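PDB 5HOE: hydrolase from Rhizobium meliloti, which acts as a carbohydrate acetylesterase of the GDSL (SGNH) hydrolase family, probably cleaving ester bonds, and assembles as an octamer. Local coordinates for residues A[25-30]-A[47-52]; A[69-74]-A[107-112]; A[100-105]-A[147-152]; A[117-122]-A[179-184]; A[152-157]-A[198-203]. All blocks are in the same frame, centred on the assembly; numbering follows the deposited sequence. Where two conformers were deposited one is given.

Contact 1: A[25-30]-A[47-52]; sequences SLTWGW and RWTGAM. With PO4 (phosphate ion), chain E.
The contact starts from the GDSL motif of an SGNH-type hydrolase, whose serine, S25, is the probable nucleophile. A phosphate ion occupies the site. S25 N donates to phosphate O1 over 3.2 Å, while S25 OG lies 2.7 Å from phosphate P, too near for an ordinary non-bonded contact. Away from the phosphate, helix 25-28 meets the start of helix 48-56. W48 has CG in the crowded position between backbone N and carbonyl carbon (chi1 77°), which sets its indole edge against T27. W48 NE1 donates to T27 OG1 at 3.0 Å in a bent bond (149°), with the hydroxyl near the ring plane. T49 CG2 covers one face of the same indole and touches T27 CG2 at 4.0 Å. A water accepts from W48 N at 3.1 Å and donates to L26 O and T27 O. R47 CD packs on W28 O, and its guanidinium turns to Y42 O and E64. An alanine in place of W48 removes the donor to T27 OG1 and would probably loosen the helix packing. Around the indole lie M104 of strand 100-104, C21 of strand 17-23, and L218 and I222 of helix 212-229.

Contact 2: A[69-74]-A[107-112]; sequences ARTTSL and TNDTKS. With PO4 (phosphate ion), chain E.
Segment 69-74 is an irregular loop that passes the short 3-10 turn 108-110, with T71 CA and N108 CA 5.3 Å apart at the nearest point. N108 bridges the two loops through its amide nitrogen. N108 ND2 donates to R70 O at 2.9 Å, nearly straight (169°). The carbonyl lies in the amide plane, but the donor stands above the carbonyl plane. The second N-H of N108 ND2 goes to phosphate O1, also at 2.9 Å. A69 N donates to that same oxygen at 2.9 Å; with the bond from S25 N, three donors meet there. They are consistent with the oxyanion hole of SGNH hydrolases, which is made by the serine N-H, a loop N-H and the asparagine of the Asn-Asp pair. H209 NE2 is also bonded to the phosphate. D109, the other half of the pair, grips T72 twice. D109 OD1 accepts from T72 N at 2.9 Å, and D109 OD2 takes the T72 OG1 hydroxyl at 2.6 Å. Each oxygen uses its syn lone pair. R116 forms a salt bridge with D109 OD2, which is likely to keep the carboxylate charged. L74 CD1 packs on D109. One water joins A69 O to K111 NZ. Another donates to R70 O at 2.7 Å and accepts from N108 N.

Contact 3: A[100-105]-A[147-152]; sequences LVIIML and KVLVVA
Backbone hydrogen bonds hold strands 100-104 and 147-152 side by side in parallel, with the segment axes 4.7 Å apart and 17° askew. The ladder has four bonds. V101 N donates to K147 O at 2.9 Å, and V101 O accepts from L149 N. I103 N reaches L149 O at 3.0 Å, nearly along the C=O axis, and I103 O accepts from V151 N. CA-H...O contacts add to it: L100 CA, V148 CA and I102 CA each face a carbonyl oxygen of the other strand. Apolar contacts differ on the two faces. On the face of L100, I102 and M104, V151 is the centre. It has CG1 anti to the backbone N, so V151 CG1 touches M104 SD at 3.6 Å and V151 CG2 meets I102 CG2 at 3.6 Å. L100 CD1 lies against the K147 carbonyl and reaches L149 CB at 4.1 Å. On the other face the contact is looser, with I103 CD1 against V148 CG1 at 4.2 Å. The pair lies in the middle of the parallel sheet of this alpha/beta/alpha fold, between strands 17-23 and 192-195. Helix 212-229 covers I102 and L100, and helix 118-133 covers I103, V148 and V150.

Contact 4: A[117-122]-A[179-184]; sequences TPYEIA and SGLYKA
Two helices on the same face of the central sheet, 118-133 and 171-189, pack here near the N-terminal end of the first. A capping box starts that helix: E120 N donates to T117 OG1 at 3.1 Å, and T117 N donates back to E120 OE1. The segment axes lie 9.4 Å apart at -43°. No hydrogen bond crosses, and the contact is apolar. L181 carries most of the contact. Its CG is anti to the carbonyl carbon, and its two methyls spread over the first turn. L181 CD1 presses on P118 CB at 3.5 Å, L181 CD2 comes to the edge of the Y119 ring, and L181 CB meets A122 CB at 3.8 Å. A122 is where the two backbones come nearest, and Y182 lies beside it. Y182 CE1 approaches A122 CA at 3.6 Å with the ring oblique. At the far end of that ring, Y182 OH touches I121 CG2 at 3.6 Å. This hydroxyl hydrogen-bonds L105 O, just past strand 100-104. Y119 and A122 pack on W163 of a neighbouring subunit, so helix 118-133 takes part in the octamer interface. Between helix 171-189 and the sheet, Y182 packs on V150, A152 and F193 of strands 147-152 and 192-195.

Contact 5: A[152-157]-A[198-203]; sequences APPPLA and DCISTD
P155 O is held by two donors. T202 OG1 gives its proton to P155 O at 2.6 Å, and a water donates to the same oxygen at 2.7 Å. The hydroxyl stands above the carbonyl plane, at a C=O...donor angle of 138°. The same water accepts from T202 N at 2.8 Å, so T202 is tied to P155 both directly and through solvent. T202 OG1 lies anti to the carbonyl carbon (chi1 -59°), which turns the hydroxyl to the proline loop. That loop leaves strand 147-152, and P153 to L156 run in a polyproline II conformation, a shape without internal backbone bonds. Segment 198-203 follows strand 192-195 and leads on to the probable triad aspartate and histidine of the SGNH fold. The P154 ring lies across T202, with P154 CG 3.5 Å from T202 OG1. P154 CG also meets I200 CD1 at 3.9 Å. A valine in place of T202 has no hydroxyl for P155 O, and the two loops would probably be held less firmly. I200 in turn packs on T214, R217 and L218 of helix 212-229. Further along, A157 CB sits 3.9 Å from T202 O, and A157 is backbone-bonded to G207.

Contact 3 is the core of the fold, built from backbone bonds and aliphatic side chains. Contacts 1 and 2 are also buried but polar, and they share the phosphate: both supply donors to its O1. Contact 5 is partly buried, joined by one hydroxyl, a water and proline packing. Contact 4 is an apolar helix pair, mostly buried too, but farther from the chain's centre and partly covered by a neighbouring subunit. It lies about 23 Å, centre to centre, from contact 1. Contacts 3 and 5 share A152, where strand 147-152 becomes loop. L105 of contact 3 packs on R70 and T72 of contact 2, and I121 of contact 4 packs on D109. Contacts 1 and 2 also touch another subunit.

Contact 1: A[25-30]-A[47-52]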
# COMPACT_ATOMS: atom_id res chain seq x y z
N SER A 25 15.77 -24.71 5.74
CA SER A 25 15.61 -26.15 5.94
C SER A 25 16.87 -26.81 6.47
O SER A 25 16.79 -27.87 7.11
CB SER A 25 15.20 -26.83 4.63
OG SER A 25 16.17 -26.60 3.62
N LEU A 26 18.05 -26.25 6.16
CA LEU A 26 19.27 -26.87 6.68
C LEU A 26 19.32 -26.78 8.20
O LEU A 26 19.95 -27.63 8.85
CB LEU A 26 20.52 -26.19 6.12
CG LEU A 26 20.63 -26.08 4.61
CD1 LEU A 26 21.88 -25.28 4.22
CD2 LEU A 26 20.61 -27.46 3.98
N THR A 27 18.66 -25.77 8.78
CA THR A 27 18.58 -25.58 10.22
C THR A 27 17.35 -26.25 10.81
O THR A 27 17.44 -26.91 11.86
CB THR A 27 18.63 -24.08 10.53
OG1 THR A 27 19.90 -23.55 10.08
CG2 THR A 27 18.51 -23.82 12.01
N TRP A 28 16.20 -26.12 10.16
CA TRP A 28 15.01 -26.88 10.56
C TRP A 28 15.29 -28.38 10.61
O TRP A 28 14.86 -29.08 11.53
CB TRP A 28 13.84 -26.58 9.60
CG TRP A 28 12.55 -27.27 10.00
CD1 TRP A 28 11.72 -26.92 11.02
CD2 TRP A 28 11.96 -28.43 9.38
NE1 TRP A 28 10.65 -27.78 11.08
CE2 TRP A 28 10.78 -28.73 10.10
CE3 TRP A 28 12.33 -29.27 8.31
CZ2 TRP A 28 9.95 -29.80 9.77
CZ3 TRP A 28 11.50 -30.34 7.99
CH2 TRP A 28 10.33 -30.60 8.73
N GLY A 29 16.01 -28.89 9.61
CA GLY A 29 16.40 -30.29 9.59
C GLY A 29 15.60 -31.13 8.62
O GLY A 29 15.07 -32.19 8.98
N TRP A 30 15.53 -30.67 7.37
CA TRP A 30 14.84 -31.38 6.30
C TRP A 30 15.60 -32.66 5.94
O TRP A 30 16.74 -32.60 5.49
CB TRP A 30 14.76 -30.46 5.09
CG TRP A 30 14.09 -31.01 3.86
CD1 TRP A 30 14.55 -31.99 3.04
CD2 TRP A 30 12.85 -30.57 3.30
NE1 TRP A 30 13.66 -32.20 2.01
CE2 TRP A 30 12.61 -31.34 2.15
CE3 TRP A 30 11.91 -29.60 3.67
CZ2 TRP A 30 11.46 -31.18 1.36
CZ3 TRP A 30 10.78 -29.45 2.91
CH2 TRP A 30 10.56 -30.23 1.76
N ARG A 47 20.26 -32.87 14.15
CA ARG A 47 20.31 -31.54 13.57
C ARG A 47 21.64 -30.89 13.93
O ARG A 47 22.26 -31.24 14.94
CB ARG A 47 19.16 -30.69 14.11
CG ARG A 47 17.79 -31.36 14.02
CD ARG A 47 16.63 -30.40 13.89
NE ARG A 47 16.08 -29.89 15.14
CZ ARG A 47 15.02 -30.39 15.78
NH1 ARG A 47 14.37 -31.47 15.34
NH2 ARG A 47 14.62 -29.81 16.90
N TRP A 48 22.08 -29.94 13.10
CA TRP A 48 23.33 -29.28 13.44
C TRP A 48 23.20 -28.52 14.75
O TRP A 48 24.13 -28.51 15.56
CB TRP A 48 23.85 -28.41 12.30
CG TRP A 48 23.18 -27.06 12.05
CD1 TRP A 48 22.32 -26.75 11.03
CD2 TRP A 48 23.40 -25.83 12.77
NE1 TRP A 48 21.98 -25.42 11.07
CE2 TRP A 48 22.62 -24.84 12.13
CE3 TRP A 48 24.14 -25.48 13.89
CZ2 TRP A 48 22.57 -23.51 12.59
CZ3 TRP A 48 24.11 -24.16 14.34
CH2 TRP A 48 23.32 -23.20 13.69
N THR A 49 22.02 -27.96 15.01
CA THR A 49 21.78 -27.22 16.24
C THR A 49 21.95 -28.12 17.47
O THR A 49 22.61 -27.74 18.45
CB THR A 49 20.37 -26.65 16.18
OG1 THR A 49 19.49 -27.71 15.81
CG2 THR A 49 20.28 -25.49 15.15
N GLY A 50 21.37 -29.32 17.43
CA GLY A 50 21.46 -30.22 18.58
C GLY A 50 22.85 -30.78 18.77
O GLY A 50 23.31 -31.00 19.90
N ALA A 51 23.54 -31.05 17.66
CA ALA A 51 24.94 -31.48 17.71
C ALA A 51 25.85 -30.37 18.24
O ALA A 51 26.79 -30.64 18.99
CB ALA A 51 25.38 -31.93 16.32
N MET A 52 25.60 -29.12 17.83
CA MET A 52 26.36 -28.00 18.38
C MET A 52 26.10 -27.86 19.87
O MET A 52 27.05 -27.68 20.67
CB MET A 52 25.98 -26.71 17.66
CG MET A 52 26.78 -25.50 18.10
SD MET A 52 26.10 -23.90 17.63
CE MET A 52 24.54 -23.88 18.50
P PO4 E . 15.02 -25.31 1.53
O1 PO4 E . 15.13 -24.31 2.65
O2 PO4 E . 16.37 -25.45 0.86
O3 PO4 E . 14.43 -26.65 1.86
O4 PO4 E . 14.00 -24.87 0.53
O HOH W 1 19.79 -29.13 11.23

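Contact 2: A[69-74]-A[107-112]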
# COMPACT_ATOMS: atom_id res chain seq x y z
N ALA A 69 12.54 -23.15 3.25
CA ALA A 69 12.34 -22.22 2.14
C ALA A 69 12.60 -20.75 2.49
O ALA A 69 12.41 -19.86 1.63
CB ALA A 69 10.97 -22.39 1.46
N ARG A 70 13.08 -20.47 3.70
CA ARG A 70 13.35 -19.08 4.11
C ARG A 70 14.48 -18.46 3.31
O ARG A 70 15.53 -19.08 3.07
CB ARG A 70 13.69 -19.03 5.60
CG ARG A 70 14.06 -17.63 6.11
CD ARG A 70 14.34 -17.66 7.59
NE ARG A 70 13.14 -17.46 8.37
CZ ARG A 70 12.94 -17.94 9.60
NH1 ARG A 70 13.81 -18.76 10.20
NH2 ARG A 70 11.84 -17.62 10.24
N THR A 71 14.27 -17.20 2.91
CA THR A 71 15.25 -16.36 2.22
C THR A 71 15.87 -15.34 3.20
O THR A 71 15.35 -15.09 4.29
CB THR A 71 14.58 -15.58 1.10
OG1 THR A 71 13.71 -14.58 1.67
CG2 THR A 71 13.81 -16.49 0.16
N THR A 72 16.93 -14.67 2.76
CA THR A 72 17.48 -13.59 3.58
C THR A 72 16.47 -12.43 3.72
O THR A 72 16.11 -12.01 4.83
CB THR A 72 18.81 -13.05 3.02
OG1 THR A 72 18.62 -12.43 1.75
CG2 THR A 72 19.89 -14.13 2.94
N SER A 73 15.99 -11.90 2.58
CA SER A 73 15.25 -10.65 2.57
C SER A 73 14.29 -10.54 1.40
O SER A 73 13.98 -9.42 0.96
CB SER A 73 16.21 -9.46 2.52
OG SER A 73 17.07 -9.53 1.39
N LEU A 74 13.82 -11.67 0.89
CA LEU A 74 12.96 -11.70 -0.28
C LEU A 74 11.57 -12.21 0.08
O LEU A 74 11.43 -13.19 0.82
CB LEU A 74 13.53 -12.63 -1.34
CG LEU A 74 14.82 -12.21 -2.03
CD1 LEU A 74 15.47 -13.43 -2.65
CD2 LEU A 74 14.48 -11.19 -3.12
N THR A 107 20.83 -19.87 0.54
CA THR A 107 20.58 -20.89 -0.47
C THR A 107 19.27 -20.63 -1.21
O THR A 107 19.21 -20.74 -2.45
CB THR A 107 20.55 -22.28 0.16
OG1 THR A 107 21.80 -22.53 0.82
CG2 THR A 107 20.30 -23.35 -0.91
N ASN A 108 18.22 -20.23 -0.49
CA ASN A 108 16.93 -20.07 -1.17
C ASN A 108 16.88 -18.82 -2.02
O ASN A 108 16.13 -18.79 -3.01
CB ASN A 108 15.79 -20.16 -0.17
CG ASN A 108 15.68 -21.54 0.39
OD1 ASN A 108 15.72 -22.52 -0.37
ND2 ASN A 108 15.56 -21.65 1.70
N ASP A 109 17.71 -17.82 -1.72
CA ASP A 109 17.78 -16.66 -2.58
C ASP A 109 18.31 -16.99 -3.98
O ASP A 109 18.14 -16.17 -4.90
CB ASP A 109 18.74 -15.63 -1.99
CG ASP A 109 18.32 -15.09 -0.62
OD1 ASP A 109 17.95 -15.87 0.31
OD2 ASP A 109 18.48 -13.87 -0.45
N THR A 110 18.98 -18.14 -4.15
CA THR A 110 19.52 -18.54 -5.45
C THR A 110 18.48 -19.19 -6.36
O THR A 110 18.82 -19.55 -7.49
CB THR A 110 20.71 -19.51 -5.30
OG1 THR A 110 20.26 -20.83 -4.96
CG2 THR A 110 21.75 -18.99 -4.27
N LYS A 111 17.23 -19.36 -5.91
CA LYS A 111 16.22 -19.97 -6.75
C LYS A 111 15.98 -19.16 -8.02
O LYS A 111 16.14 -17.93 -8.05
CB LYS A 111 14.91 -20.12 -5.97
CG LYS A 111 14.96 -21.21 -4.87
CD LYS A 111 13.64 -21.28 -4.12
CE LYS A 111 13.64 -22.36 -3.04
NZ LYS A 111 12.34 -22.40 -2.33
N SER A 112 15.62 -19.88 -9.08
CA SER A 112 15.51 -19.31 -10.42
C SER A 112 14.58 -18.10 -10.45
O SER A 112 14.91 -17.05 -11.02
CB SER A 112 15.02 -20.39 -11.37
OG SER A 112 13.74 -20.87 -10.97
P PO4 E . 15.02 -25.31 1.53
O1 PO4 E . 15.13 -24.31 2.65
O2 PO4 E . 16.37 -25.45 0.86
O3 PO4 E . 14.43 -26.65 1.86
O4 PO4 E . 14.00 -24.87 0.53
O HOH W 2 12.05 -19.92 -1.10
O HOH W 3 18.14 -19.48 2.47

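Contact 3: A[100-105]-A[147-152]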
# COMPACT_ATOMS: atom_id res chain seq x y z
N LEU A 100 24.72 -14.54 21.21
CA LEU A 100 25.17 -14.80 19.84
C LEU A 100 23.97 -15.17 18.98
O LEU A 100 23.10 -15.94 19.42
CB LEU A 100 26.17 -15.96 19.83
CG LEU A 100 26.69 -16.38 18.45
CD1 LEU A 100 27.50 -15.25 17.77
CD2 LEU A 100 27.53 -17.64 18.55
N VAL A 101 23.95 -14.66 17.75
CA VAL A 101 23.00 -15.07 16.73
C VAL A 101 23.81 -15.68 15.60
O VAL A 101 24.74 -15.04 15.09
CB VAL A 101 22.16 -13.89 16.22
CG1 VAL A 101 21.19 -14.35 15.16
CG2 VAL A 101 21.40 -13.25 17.37
N ILE A 102 23.51 -16.94 15.27
CA ILE A 102 24.11 -17.64 14.14
C ILE A 102 23.11 -17.61 12.99
O ILE A 102 21.96 -18.01 13.16
CB ILE A 102 24.45 -19.10 14.50
CG1 ILE A 102 25.33 -19.14 15.76
CG2 ILE A 102 25.16 -19.79 13.33
CD1 ILE A 102 25.62 -20.53 16.29
N ILE A 103 23.54 -17.12 11.83
CA ILE A 103 22.68 -16.95 10.67
C ILE A 103 23.24 -17.78 9.53
O ILE A 103 24.33 -17.49 9.03
CB ILE A 103 22.58 -15.49 10.22
CG1 ILE A 103 22.26 -14.57 11.40
CG2 ILE A 103 21.50 -15.37 9.16
CD1 ILE A 103 22.21 -13.08 11.05
N MET A 104 22.49 -18.80 9.10
CA MET A 104 22.87 -19.60 7.93
C MET A 104 21.70 -19.52 6.94
O MET A 104 20.72 -20.25 7.07
CB MET A 104 23.22 -21.05 8.28
CG MET A 104 23.78 -21.79 7.04
SD MET A 104 24.57 -23.40 7.30
CE MET A 104 23.20 -24.15 8.12
N LEU A 105 21.81 -18.61 5.98
CA LEU A 105 20.77 -18.39 4.97
C LEU A 105 21.46 -17.99 3.67
O LEU A 105 22.62 -17.57 3.67
CB LEU A 105 19.84 -17.25 5.39
CG LEU A 105 18.84 -17.55 6.50
CD1 LEU A 105 18.12 -16.29 7.01
CD2 LEU A 105 17.87 -18.60 6.03
N LYS A 147 26.52 -10.77 19.71
CA LYS A 147 27.45 -10.98 18.61
C LYS A 147 26.76 -11.73 17.48
O LYS A 147 25.66 -12.29 17.63
CB LYS A 147 28.67 -11.76 19.11
CG LYS A 147 29.52 -10.98 20.12
CD LYS A 147 30.67 -11.81 20.65
CE LYS A 147 31.69 -10.94 21.40
NZ LYS A 147 31.05 -10.14 22.47
N VAL A 148 27.41 -11.76 16.31
CA VAL A 148 26.85 -12.36 15.10
C VAL A 148 27.88 -13.32 14.51
O VAL A 148 29.05 -12.96 14.34
CB VAL A 148 26.45 -11.31 14.05
CG1 VAL A 148 25.89 -11.98 12.80
CG2 VAL A 148 25.42 -10.36 14.62
N LEU A 149 27.43 -14.53 14.16
CA LEU A 149 28.23 -15.45 13.36
C LEU A 149 27.49 -15.67 12.04
O LEU A 149 26.42 -16.28 12.02
CB LEU A 149 28.46 -16.76 14.10
CG LEU A 149 29.18 -17.85 13.30
CD1 LEU A 149 30.59 -17.43 12.85
CD2 LEU A 149 29.22 -19.14 14.11
N VAL A 150 28.07 -15.15 10.95
CA VAL A 150 27.56 -15.38 9.60
C VAL A 150 28.09 -16.72 9.12
O VAL A 150 29.30 -16.96 9.15
CB VAL A 150 28.01 -14.25 8.66
CG1 VAL A 150 27.63 -14.54 7.22
CG2 VAL A 150 27.42 -12.90 9.12
N VAL A 151 27.20 -17.59 8.64
CA VAL A 151 27.59 -18.90 8.12
C VAL A 151 27.22 -18.96 6.66
O VAL A 151 26.03 -18.87 6.31
CB VAL A 151 26.93 -20.05 8.89
CG1 VAL A 151 27.35 -21.42 8.35
CG2 VAL A 151 27.27 -19.94 10.37
N ALA A 152 28.22 -19.12 5.80
CA ALA A 152 27.91 -19.37 4.40
C ALA A 152 27.50 -20.83 4.25
O ALA A 152 28.21 -21.73 4.73
CB ALA A 152 29.12 -19.08 3.51

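Contact 4: A[117-122]-A[179-184]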
# COMPACT_ATOMS: atom_id res chain seq x y z
N THR A 117 21.40 -11.53 -7.81
CA THR A 117 22.83 -11.71 -8.00
C THR A 117 23.46 -12.15 -6.68
O THR A 117 22.90 -11.91 -5.61
CB THR A 117 23.50 -10.38 -8.37
OG1 THR A 117 23.38 -9.47 -7.27
CG2 THR A 117 22.88 -9.76 -9.63
N PRO A 118 24.63 -12.79 -6.73
CA PRO A 118 25.32 -13.14 -5.47
C PRO A 118 25.53 -11.96 -4.53
O PRO A 118 25.32 -12.10 -3.31
CB PRO A 118 26.64 -13.75 -5.96
CG PRO A 118 26.27 -14.33 -7.29
CD PRO A 118 25.31 -13.37 -7.90
N TYR A 119 25.90 -10.79 -5.05
CA TYR A 119 26.08 -9.64 -4.17
C TYR A 119 24.79 -9.25 -3.48
O TYR A 119 24.79 -8.95 -2.28
CB TYR A 119 26.67 -8.43 -4.92
CG TYR A 119 27.08 -7.38 -3.93
CD1 TYR A 119 28.28 -7.47 -3.25
CD2 TYR A 119 26.22 -6.33 -3.62
CE1 TYR A 119 28.64 -6.52 -2.32
CE2 TYR A 119 26.57 -5.38 -2.67
CZ TYR A 119 27.78 -5.48 -2.03
OH TYR A 119 28.12 -4.53 -1.09
N GLU A 120 23.66 -9.27 -4.21
CA GLU A 120 22.38 -8.96 -3.58
C GLU A 120 22.02 -9.96 -2.48
O GLU A 120 21.38 -9.58 -1.49
CB GLU A 120 21.27 -8.91 -4.65
CG GLU A 120 21.37 -7.69 -5.57
CD GLU A 120 20.49 -7.77 -6.82
OE1 GLU A 120 20.02 -8.87 -7.20
OE2 GLU A 120 20.29 -6.71 -7.45
N ILE A 121 22.43 -11.23 -2.62
CA ILE A 121 22.18 -12.22 -1.58
C ILE A 121 23.00 -11.88 -0.34
O ILE A 121 22.49 -11.88 0.78
CB ILE A 121 22.49 -13.64 -2.08
CG1 ILE A 121 21.63 -13.96 -3.32
CG2 ILE A 121 22.27 -14.64 -0.93
CD1 ILE A 121 21.82 -15.37 -3.93
N ALA A 122 24.29 -11.61 -0.54
CA ALA A 122 25.15 -11.21 0.58
C ALA A 122 24.66 -9.91 1.21
O ALA A 122 24.73 -9.75 2.44
CB ALA A 122 26.59 -11.09 0.10
N SER A 179 30.37 -17.89 -0.13
CA SER A 179 31.41 -17.93 0.89
C SER A 179 32.31 -16.70 0.84
O SER A 179 32.52 -16.03 1.86
CB SER A 179 32.24 -19.20 0.78
OG SER A 179 33.19 -19.22 1.83
N GLY A 180 32.87 -16.40 -0.34
CA GLY A 180 33.74 -15.24 -0.45
C GLY A 180 33.06 -13.93 -0.13
O GLY A 180 33.63 -13.06 0.55
N LEU A 181 31.83 -13.75 -0.61
CA LEU A 181 31.10 -12.51 -0.36
C LEU A 181 30.69 -12.39 1.09
O LEU A 181 30.73 -11.29 1.65
CB LEU A 181 29.88 -12.43 -1.28
CG LEU A 181 30.22 -12.24 -2.76
CD1 LEU A 181 29.00 -12.51 -3.67
CD2 LEU A 181 30.75 -10.85 -2.96
N TYR A 182 30.28 -13.50 1.73
CA TYR A 182 29.93 -13.44 3.15
C TYR A 182 31.15 -13.14 4.01
O TYR A 182 31.04 -12.47 5.04
CB TYR A 182 29.28 -14.74 3.64
CG TYR A 182 27.84 -14.99 3.21
CD1 TYR A 182 27.25 -14.30 2.15
CD2 TYR A 182 27.07 -15.93 3.89
CE1 TYR A 182 25.93 -14.56 1.78
CE2 TYR A 182 25.75 -16.19 3.52
CZ TYR A 182 25.19 -15.51 2.46
OH TYR A 182 23.88 -15.78 2.13
N LYS A 183 32.32 -13.64 3.61
CA LYS A 183 33.55 -13.33 4.36
C LYS A 183 33.84 -11.84 4.27
O LYS A 183 34.17 -11.20 5.28
CB LYS A 183 34.72 -14.13 3.78
CG LYS A 183 36.08 -13.85 4.45
CD LYS A 183 36.16 -14.45 5.81
CE LYS A 183 37.45 -14.03 6.53
NZ LYS A 183 37.42 -14.46 7.95
N ALA A 184 33.71 -11.27 3.07
CA ALA A 184 33.92 -9.83 2.88
C ALA A 184 32.91 -9.01 3.69
O ALA A 184 33.28 -8.00 4.31
CB ALA A 184 33.81 -9.51 1.40

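Contact 5: A[152-157]-A[198-203]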
# COMPACT_ATOMS: atom_id res chain seq x y z
N ALA A 152 28.22 -19.12 5.80
CA ALA A 152 27.91 -19.37 4.40
C ALA A 152 27.50 -20.83 4.25
O ALA A 152 28.21 -21.73 4.73
CB ALA A 152 29.12 -19.08 3.51
N PRO A 153 26.35 -21.11 3.64
CA PRO A 153 25.92 -22.50 3.46
C PRO A 153 26.82 -23.21 2.47
O PRO A 153 27.51 -22.56 1.66
CB PRO A 153 24.49 -22.35 2.92
CG PRO A 153 24.53 -21.04 2.19
CD PRO A 153 25.43 -20.15 3.01
N PRO A 154 26.86 -24.54 2.49
CA PRO A 154 27.65 -25.26 1.49
C PRO A 154 27.03 -25.09 0.12
O PRO A 154 25.81 -24.91 -0.01
CB PRO A 154 27.58 -26.72 1.96
CG PRO A 154 26.29 -26.83 2.68
CD PRO A 154 26.06 -25.46 3.33
N PRO A 155 27.83 -25.13 -0.95
CA PRO A 155 27.28 -25.00 -2.30
C PRO A 155 26.27 -26.10 -2.62
O PRO A 155 26.36 -27.21 -2.10
CB PRO A 155 28.51 -25.12 -3.21
CG PRO A 155 29.67 -24.79 -2.37
CD PRO A 155 29.31 -25.22 -0.96
N LEU A 156 25.35 -25.77 -3.52
CA LEU A 156 24.40 -26.75 -4.04
C LEU A 156 25.13 -27.86 -4.81
O LEU A 156 26.28 -27.72 -5.23
CB LEU A 156 23.41 -26.05 -4.96
CG LEU A 156 22.47 -25.06 -4.29
CD1 LEU A 156 21.75 -24.22 -5.33
CD2 LEU A 156 21.44 -25.78 -3.44
N ALA A 157 24.42 -28.97 -5.00
CA ALA A 157 24.90 -30.11 -5.77
C ALA A 157 23.94 -30.42 -6.92
O ALA A 157 22.85 -29.86 -6.98
CB ALA A 157 25.05 -31.32 -4.86
N ASP A 198 33.90 -25.27 3.99
CA ASP A 198 35.25 -25.66 4.37
C ASP A 198 35.26 -26.93 5.20
O ASP A 198 36.31 -27.55 5.35
CB ASP A 198 35.92 -24.53 5.16
CG ASP A 198 36.26 -23.32 4.29
OD1 ASP A 198 36.17 -23.40 3.04
OD2 ASP A 198 36.65 -22.29 4.87
N CYS A 199 34.09 -27.35 5.67
CA CYS A 199 33.96 -28.46 6.59
C CYS A 199 33.03 -29.55 6.08
O CYS A 199 33.28 -30.73 6.35
CB CYS A 199 33.41 -27.92 7.92
SG CYS A 199 32.95 -29.18 9.07
N ILE A 200 31.99 -29.20 5.32
CA ILE A 200 31.00 -30.15 4.84
C ILE A 200 30.69 -29.86 3.38
O ILE A 200 31.07 -28.82 2.83
CB ILE A 200 29.71 -30.13 5.70
CG1 ILE A 200 29.01 -28.76 5.59
CG2 ILE A 200 30.02 -30.52 7.16
CD1 ILE A 200 27.52 -28.82 5.79
N SER A 201 29.97 -30.79 2.75
CA SER A 201 29.40 -30.61 1.43
C SER A 201 27.91 -30.93 1.49
O SER A 201 27.44 -31.59 2.42
CB SER A 201 30.10 -31.48 0.38
OG SER A 201 29.87 -32.85 0.57
N THR A 202 27.17 -30.46 0.48
CA THR A 202 25.77 -30.84 0.36
C THR A 202 25.71 -32.29 -0.13
O THR A 202 25.98 -32.55 -1.31
CB THR A 202 25.08 -29.90 -0.62
OG1 THR A 202 25.18 -28.56 -0.15
CG2 THR A 202 23.60 -30.27 -0.78
N ASP A 203 25.35 -33.23 0.75
CA ASP A 203 25.46 -34.65 0.45
C ASP A 203 24.12 -35.37 0.36
O ASP A 203 24.12 -36.60 0.14
CB ASP A 203 26.39 -35.34 1.47
CG ASP A 203 25.87 -35.32 2.89
OD1 ASP A 203 24.95 -34.55 3.21
OD2 ASP A 203 26.43 -36.09 3.71
O HOH W 4 28.53 -28.62 -1.18